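Local coordinates for nidogen (Mus musculus, PDB 1NPE), which is a basement-membrane protein whose YWTD beta-propeller domain probably binds laminin, linking it to other matrix components, at residues P211-S216 and Y222-K227; N170-D175 and S179-V184. One frame throughout, in Å; residues are numbered along the deposited sequence.

Interaction 1. Residues P211-S216 and Y222-K227; sequences PFAVTS and YYTDWK
Phe212 lies against Trp226, its CB over the five-membered ring of the indole, 4.0 Å from the centroid. The phenyl and that five-membered ring are nearly parallel, planes 12° apart, but slid so far that they barely overlap; the tight point is Phe212 CD1 to Trp226 CZ2, 3.2 Å. CG of Phe212 stands anti to the backbone N (chi1 176°), which sends the phenyl along the NE1-CE2-CZ2 side of the indole. The backbone ladder is antiparallel, with Thr215 and Tyr222 bonded in both directions. Farther on, Phe212 N bonds to Thr224 O at 2.8 Å, Thr224 N to Ala213 O, and Ala213 N to Thr224 OG1 at 3.1 Å. Pro211 CB, on the other face, touches Tyr223 CD1 at 3.9 Å. Outside the pair, the ring of Tyr210 meets that of Trp226, nearly parallel to it, and the indole also packs on the backbone of the other protein's chain. Residues Tyr222-Asp225 are a variant of the YWTD sequence. Asp225 takes the amides of Tyr210 and Thr228, consistent with a charged carboxylate pinning the strand ends. Thr224 OG1, accepting from Ala213 N, is left to donate to the Tyr254 carbonyl, so this hydroxyl joins the strand pair to a third segment.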
loop_
_atom_site.group_PDB
_atom_site.type_symbol
_atom_site.label_atom_id
_atom_site.label_comp_id
_atom_site.label_asym_id
_atom_site.label_seq_id
_atom_site.Cartn_x
_atom_site.Cartn_y
_atom_site.Cartn_z
ATOM N N PRO A 211 -9.892 3.138 -7.504
ATOM C CA PRO A 211 -10.015 1.957 -6.651
ATOM C C PRO A 211 -8.735 1.678 -5.886
ATOM O O PRO A 211 -7.642 1.810 -6.436
ATOM C CB PRO A 211 -10.242 0.824 -7.655
ATOM C CG PRO A 211 -10.618 1.481 -8.913
ATOM C CD PRO A 211 -9.854 2.754 -8.922
ATOM N N PHE A 212 -8.880 1.277 -4.627
ATOM C CA PHE A 212 -7.731 0.921 -3.811
ATOM C C PHE A 212 -7.737 -0.565 -3.452
ATOM O O PHE A 212 -6.712 -1.237 -3.560
ATOM C CB PHE A 212 -7.661 1.734 -2.520
ATOM C CG PHE A 212 -6.536 1.310 -1.631
ATOM C CD1 PHE A 212 -5.240 1.760 -1.876
ATOM C CD2 PHE A 212 -6.743 0.378 -0.610
ATOM C CE1 PHE A 212 -4.169 1.285 -1.128
ATOM C CE2 PHE A 212 -5.680 -0.098 0.141
ATOM C CZ PHE A 212 -4.387 0.354 -0.120
ATOM N N ALA A 213 -8.864 -1.051 -2.937
ATOM C CA ALA A 213 -8.974 -2.449 -2.552
ATOM C C ALA A 213 -10.294 -3.023 -3.023
ATOM O O ALA A 213 -11.239 -2.286 -3.314
ATOM C CB ALA A 213 -8.845 -2.602 -1.047
ATOM N N VAL A 214 -10.365 -4.347 -3.068
ATOM C CA VAL A 214 -11.573 -5.002 -3.518
ATOM C C VAL A 214 -11.713 -6.362 -2.866
ATOM O O VAL A 214 -10.726 -6.976 -2.449
ATOM C CB VAL A 214 -11.561 -5.183 -5.049
ATOM C CG1 VAL A 214 -10.487 -6.199 -5.460
ATOM C CG2 VAL A 214 -12.931 -5.589 -5.554
ATOM N N THR A 215 -12.959 -6.795 -2.743
ATOM C CA THR A 215 -13.291 -8.092 -2.184
ATOM C C THR A 215 -14.547 -8.534 -2.924
ATOM O O THR A 215 -15.206 -7.725 -3.589
ATOM C CB THR A 215 -13.537 -8.033 -0.648
ATOM O OG1 THR A 215 -13.673 -9.365 -0.138
ATOM C CG2 THR A 215 -14.800 -7.244 -0.316
ATOM N N SER A 216 -14.862 -9.818 -2.850
ATOM C CA SER A 216 -16.036 -10.307 -3.549
ATOM C C SER A 216 -16.967 -11.157 -2.705
ATOM O O SER A 216 -16.573 -11.734 -1.690
ATOM C CB SER A 216 -15.628 -11.072 -4.816
ATOM O OG SER A 216 -14.824 -12.206 -4.521
ATOM N N TYR A 222 -16.989 -5.507 -4.297
ATOM C CA TYR A 222 -17.064 -4.359 -3.406
ATOM C C TYR A 222 -15.671 -3.757 -3.342
ATOM O O TYR A 222 -14.722 -4.423 -2.918
ATOM C CB TYR A 222 -17.514 -4.776 -2.002
ATOM C CG TYR A 222 -18.894 -5.381 -1.956
ATOM C CD1 TYR A 222 -19.076 -6.754 -2.112
ATOM C CD2 TYR A 222 -20.022 -4.581 -1.770
ATOM C CE1 TYR A 222 -20.346 -7.318 -2.085
ATOM C CE2 TYR A 222 -21.300 -5.137 -1.744
ATOM C CZ TYR A 222 -21.452 -6.504 -1.902
ATOM O OH TYR A 222 -22.706 -7.060 -1.886
ATOM N N TYR A 223 -15.541 -2.514 -3.800
ATOM C CA TYR A 223 -14.249 -1.851 -3.769
ATOM C C TYR A 223 -14.259 -0.493 -3.070
ATOM O O TYR A 223 -15.295 0.168 -2.977
ATOM C CB TYR A 223 -13.658 -1.731 -5.183
ATOM C CG TYR A 223 -14.316 -0.731 -6.107
ATOM C CD1 TYR A 223 -13.860 0.588 -6.177
ATOM C CD2 TYR A 223 -15.348 -1.115 -6.965
ATOM C CE1 TYR A 223 -14.411 1.499 -7.084
ATOM C CE2 TYR A 223 -15.908 -0.216 -7.872
ATOM C CZ TYR A 223 -15.431 1.087 -7.927
ATOM O OH TYR A 223 -15.959 1.969 -8.839
ATOM N N THR A 224 -13.095 -0.103 -2.556
ATOM C CA THR A 224 -12.938 1.182 -1.887
ATOM C C THR A 224 -12.344 2.144 -2.901
ATOM O O THR A 224 -11.437 1.777 -3.656
ATOM C CB THR A 224 -12.016 1.081 -0.663
ATOM O OG1 THR A 224 -10.726 0.601 -1.066
ATOM C CG2 THR A 224 -12.626 0.140 0.381
ATOM N N ASP A 225 -12.854 3.371 -2.916
ATOM C CA ASP A 225 -12.402 4.373 -3.868
ATOM C C ASP A 225 -11.897 5.631 -3.173
ATOM O O ASP A 225 -12.561 6.183 -2.297
ATOM C CB ASP A 225 -13.545 4.700 -4.838
ATOM C CG ASP A 225 -13.094 5.532 -6.030
ATOM O OD1 ASP A 225 -12.880 6.740 -5.865
ATOM O OD2 ASP A 225 -12.984 4.987 -7.146
ATOM N N TRP A 226 -10.709 6.066 -3.579
ATOM C CA TRP A 226 -10.050 7.254 -3.029
ATOM C C TRP A 226 -10.604 8.587 -3.559
ATOM O O TRP A 226 -10.504 9.624 -2.898
ATOM C CB TRP A 226 -8.553 7.189 -3.332
ATOM C CG TRP A 226 -7.768 6.280 -2.433
ATOM C CD1 TRP A 226 -8.253 5.463 -1.446
ATOM C CD2 TRP A 226 -6.347 6.129 -2.414
ATOM N NE1 TRP A 226 -7.220 4.818 -0.817
ATOM C CE2 TRP A 226 -6.038 5.209 -1.390
ATOM C CE3 TRP A 226 -5.302 6.681 -3.167
ATOM C CZ2 TRP A 226 -4.729 4.830 -1.099
ATOM C CZ3 TRP A 226 -4.002 6.302 -2.879
ATOM C CH2 TRP A 226 -3.727 5.383 -1.852
ATOM N N LYS A 227 -11.123 8.562 -4.781
ATOM C CA LYS A 227 -11.681 9.753 -5.407
ATOM C C LYS A 227 -13.057 10.082 -4.830
ATOM O O LYS A 227 -13.304 11.209 -4.399
ATOM C CB LYS A 227 -11.765 9.533 -6.923
ATOM C CG LYS A 227 -12.621 10.524 -7.701
ATOM C CD LYS A 227 -11.956 11.878 -7.867
ATOM C CE LYS A 227 -12.833 12.796 -8.719
ATOM N NZ LYS A 227 -12.309 14.190 -8.789
#

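Interaction 2. Residues N170-D175 and S179-V184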
loop_
_atom_site.group_PDB
_atom_site.type_symbol
_atom_site.label_atom_id
_atom_site.label_comp_id
_atom_site.label_asym_id
_atom_site.label_seq_id
_atom_site.Cartn_x
_atom_site.Cartn_y
_atom_site.Cartn_z
ATOM N N ASN A 170 -4.229 -2.115 -7.747
ATOM C CA ASN A 170 -4.139 -1.963 -6.303
ATOM C C ASN A 170 -4.651 -3.109 -5.444
ATOM O O ASN A 170 -4.117 -3.369 -4.375
ATOM C CB ASN A 170 -4.785 -0.645 -5.880
ATOM C CG ASN A 170 -3.933 0.559 -6.246
ATOM O OD1 ASN A 170 -2.697 0.492 -6.229
ATOM N ND2 ASN A 170 -4.584 1.667 -6.569
ATOM N N GLY A 171 -5.702 -3.774 -5.894
ATOM C CA GLY A 171 -6.234 -4.879 -5.130
ATOM C C GLY A 171 -6.815 -5.951 -6.024
ATOM O O GLY A 171 -7.116 -5.706 -7.193
ATOM N N LEU A 172 -6.892 -7.167 -5.504
ATOM C CA LEU A 172 -7.480 -8.256 -6.270
ATOM C C LEU A 172 -8.287 -9.170 -5.367
ATOM O O LEU A 172 -8.190 -9.105 -4.137
ATOM C CB LEU A 172 -6.429 -9.030 -7.071
ATOM C CG LEU A 172 -5.570 -10.121 -6.443
ATOM C CD1 LEU A 172 -4.520 -10.502 -7.459
ATOM C CD2 LEU A 172 -4.918 -9.635 -5.159
ATOM N N THR A 173 -9.100 -10.013 -5.974
ATOM C CA THR A 173 -9.928 -10.906 -5.187
ATOM C C THR A 173 -10.192 -12.169 -5.986
ATOM O O THR A 173 -10.133 -12.152 -7.214
ATOM C CB THR A 173 -11.256 -10.196 -4.771
ATOM O OG1 THR A 173 -11.991 -11.037 -3.876
ATOM C CG2 THR A 173 -12.110 -9.845 -5.990
ATOM N N PHE A 174 -10.415 -13.275 -5.294
ATOM C CA PHE A 174 -10.667 -14.534 -5.975
ATOM C C PHE A 174 -11.961 -15.181 -5.521
ATOM O O PHE A 174 -12.212 -15.306 -4.325
ATOM C CB PHE A 174 -9.506 -15.511 -5.760
ATOM C CG PHE A 174 -9.613 -16.771 -6.580
ATOM C CD1 PHE A 174 -9.172 -16.795 -7.900
ATOM C CD2 PHE A 174 -10.152 -17.933 -6.033
ATOM C CE1 PHE A 174 -9.267 -17.961 -8.666
ATOM C CE2 PHE A 174 -10.251 -19.098 -6.789
ATOM C CZ PHE A 174 -9.807 -19.115 -8.107
ATOM N N ASP A 175 -12.776 -15.587 -6.489
ATOM C CA ASP A 175 -14.048 -16.246 -6.210
ATOM C C ASP A 175 -13.925 -17.706 -6.633
ATOM O O ASP A 175 -13.881 -18.019 -7.825
ATOM C CB ASP A 175 -15.186 -15.564 -6.971
ATOM C CG ASP A 175 -16.547 -16.080 -6.558
ATOM O OD1 ASP A 175 -17.089 -16.970 -7.246
ATOM O OD2 ASP A 175 -17.070 -15.600 -5.532
ATOM N N SER A 179 -14.235 -19.534 -10.327
ATOM C CA SER A 179 -12.811 -19.621 -10.680
ATOM C C SER A 179 -12.410 -18.312 -11.364
ATOM O O SER A 179 -11.794 -18.299 -12.435
ATOM C CB SER A 179 -12.537 -20.819 -11.598
ATOM O OG SER A 179 -12.467 -22.025 -10.855
ATOM N N GLN A 180 -12.784 -17.209 -10.719
ATOM C CA GLN A 180 -12.539 -15.884 -11.249
ATOM C C GLN A 180 -11.655 -15.019 -10.360
ATOM O O GLN A 180 -11.923 -14.830 -9.167
ATOM C CB GLN A 180 -13.888 -15.190 -11.470
ATOM C CG GLN A 180 -13.986 -14.317 -12.710
ATOM C CD GLN A 180 -14.030 -15.108 -14.010
ATOM O OE1 GLN A 180 -14.031 -14.527 -15.097
ATOM N NE2 GLN A 180 -14.068 -16.434 -13.906
ATOM N N LEU A 181 -10.579 -14.520 -10.955
ATOM C CA LEU A 181 -9.659 -13.628 -10.270
ATOM C C LEU A 181 -9.930 -12.229 -10.827
ATOM O O LEU A 181 -9.804 -11.987 -12.024
ATOM C CB LEU A 181 -8.207 -14.025 -10.538
ATOM C CG LEU A 181 -7.133 -13.142 -9.892
ATOM C CD1 LEU A 181 -7.214 -13.250 -8.378
ATOM C CD2 LEU A 181 -5.745 -13.538 -10.378
ATOM N N CYS A 182 -10.331 -11.319 -9.958
ATOM C CA CYS A 182 -10.611 -9.960 -10.381
ATOM C C CYS A 182 -9.720 -8.969 -9.650
ATOM O O CYS A 182 -9.369 -9.179 -8.499
ATOM C CB CYS A 182 -12.066 -9.606 -10.090
ATOM S SG CYS A 182 -13.304 -10.761 -10.748
ATOM N N TRP A 183 -9.357 -7.889 -10.330
ATOM C CA TRP A 183 -8.545 -6.847 -9.723
ATOM C C TRP A 183 -9.129 -5.498 -10.101
ATOM O O TRP A 183 -9.950 -5.416 -11.011
ATOM C CB TRP A 183 -7.079 -6.946 -10.168
ATOM C CG TRP A 183 -6.821 -6.694 -11.618
ATOM C CD1 TRP A 183 -6.650 -5.477 -12.223
ATOM C CD2 TRP A 183 -6.638 -7.681 -12.642
ATOM N NE1 TRP A 183 -6.368 -5.649 -13.557
ATOM C CE2 TRP A 183 -6.352 -6.990 -13.842
ATOM C CE3 TRP A 183 -6.684 -9.082 -12.660
ATOM C CZ2 TRP A 183 -6.109 -7.651 -15.050
ATOM C CZ3 TRP A 183 -6.440 -9.742 -13.864
ATOM C CH2 TRP A 183 -6.156 -9.022 -15.043
ATOM N N VAL A 184 -8.780 -4.466 -9.340
ATOM C CA VAL A 184 -9.237 -3.106 -9.621
ATOM C C VAL A 184 -7.973 -2.321 -9.952
ATOM O O VAL A 184 -6.951 -2.455 -9.276
ATOM C CB VAL A 184 -10.014 -2.483 -8.436
ATOM C CG1 VAL A 184 -11.323 -3.231 -8.230
ATOM C CG2 VAL A 184 -9.177 -2.504 -7.157
#
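Leu181 reaches from its own strand across to Leu172, Thr173 and Phe174. Its CB sits at the edge of the Phe174 ring, near the ring plane, 3.9 Å from CD1. CG then turns away from the backbone N (chi1 179°) and comes to 4.1 Å from Thr173 O. At the tip, CD1 lies 3.3 Å from that same carbonyl oxygen and 4.0 Å from Leu172 CD1, so one methyl closes over the neighbouring peptide and meets a leucine beyond it. Further along this face, Leu172 CB meets Trp183 CB at 3.8 Å, and from there the indole leads away from the first strand.

Beneath these side chains runs a regular antiparallel ladder. Thr173 and Cys182 bond in both directions, the bond from Thr173 N to Cys182 O being short at 2.7 Å. At the turn, Ser179 and Gln180 both face Asp175 in a G1 beta bulge, with Ser179 in a left-handed conformation (phi 48°, psi 49°). Asp175 OD1 bonds to Ser178 OG within the turn.

The neighbours are strands and loops of the propeller, which has no helices. Leu172 and Leu181 pack on Tyr137 of strand 135-140, and the Phe174 ring meets that tyrosine too. From the opposite face, Thr173 and Val184 touch strand 211-217. Strand 190-195 continues the sheet through backbone bonds and is also tied to it by the Cys182-Cys193 disulfide. At the far end Asn170 OD1 bonds to Arg125 and to a polar side chain of the other protein's chain.

Coming from the N terminus, the chain first closes interaction 2, turning back after three residues between its segments to pair strand 169-175 with strand 180-185. It then adds strands 190-195 and 201-206 to finish that four-stranded sheet, and only afterwards folds the hairpin of interaction 1. The two contacts therefore follow in series, neither nested nor crossed, and begin successive blades of the beta-propeller. Their first strands lie against each other: Asn170 ND2 to Pro211 O and Thr173 OG1 to Ser216 OG, each 3.1 Å, are probable hydrogen bonds. Pro211 also packs on Val184 of strand 180-185. Interaction 1 also borders strand 256-259, which belongs to the sheet that closes the ring.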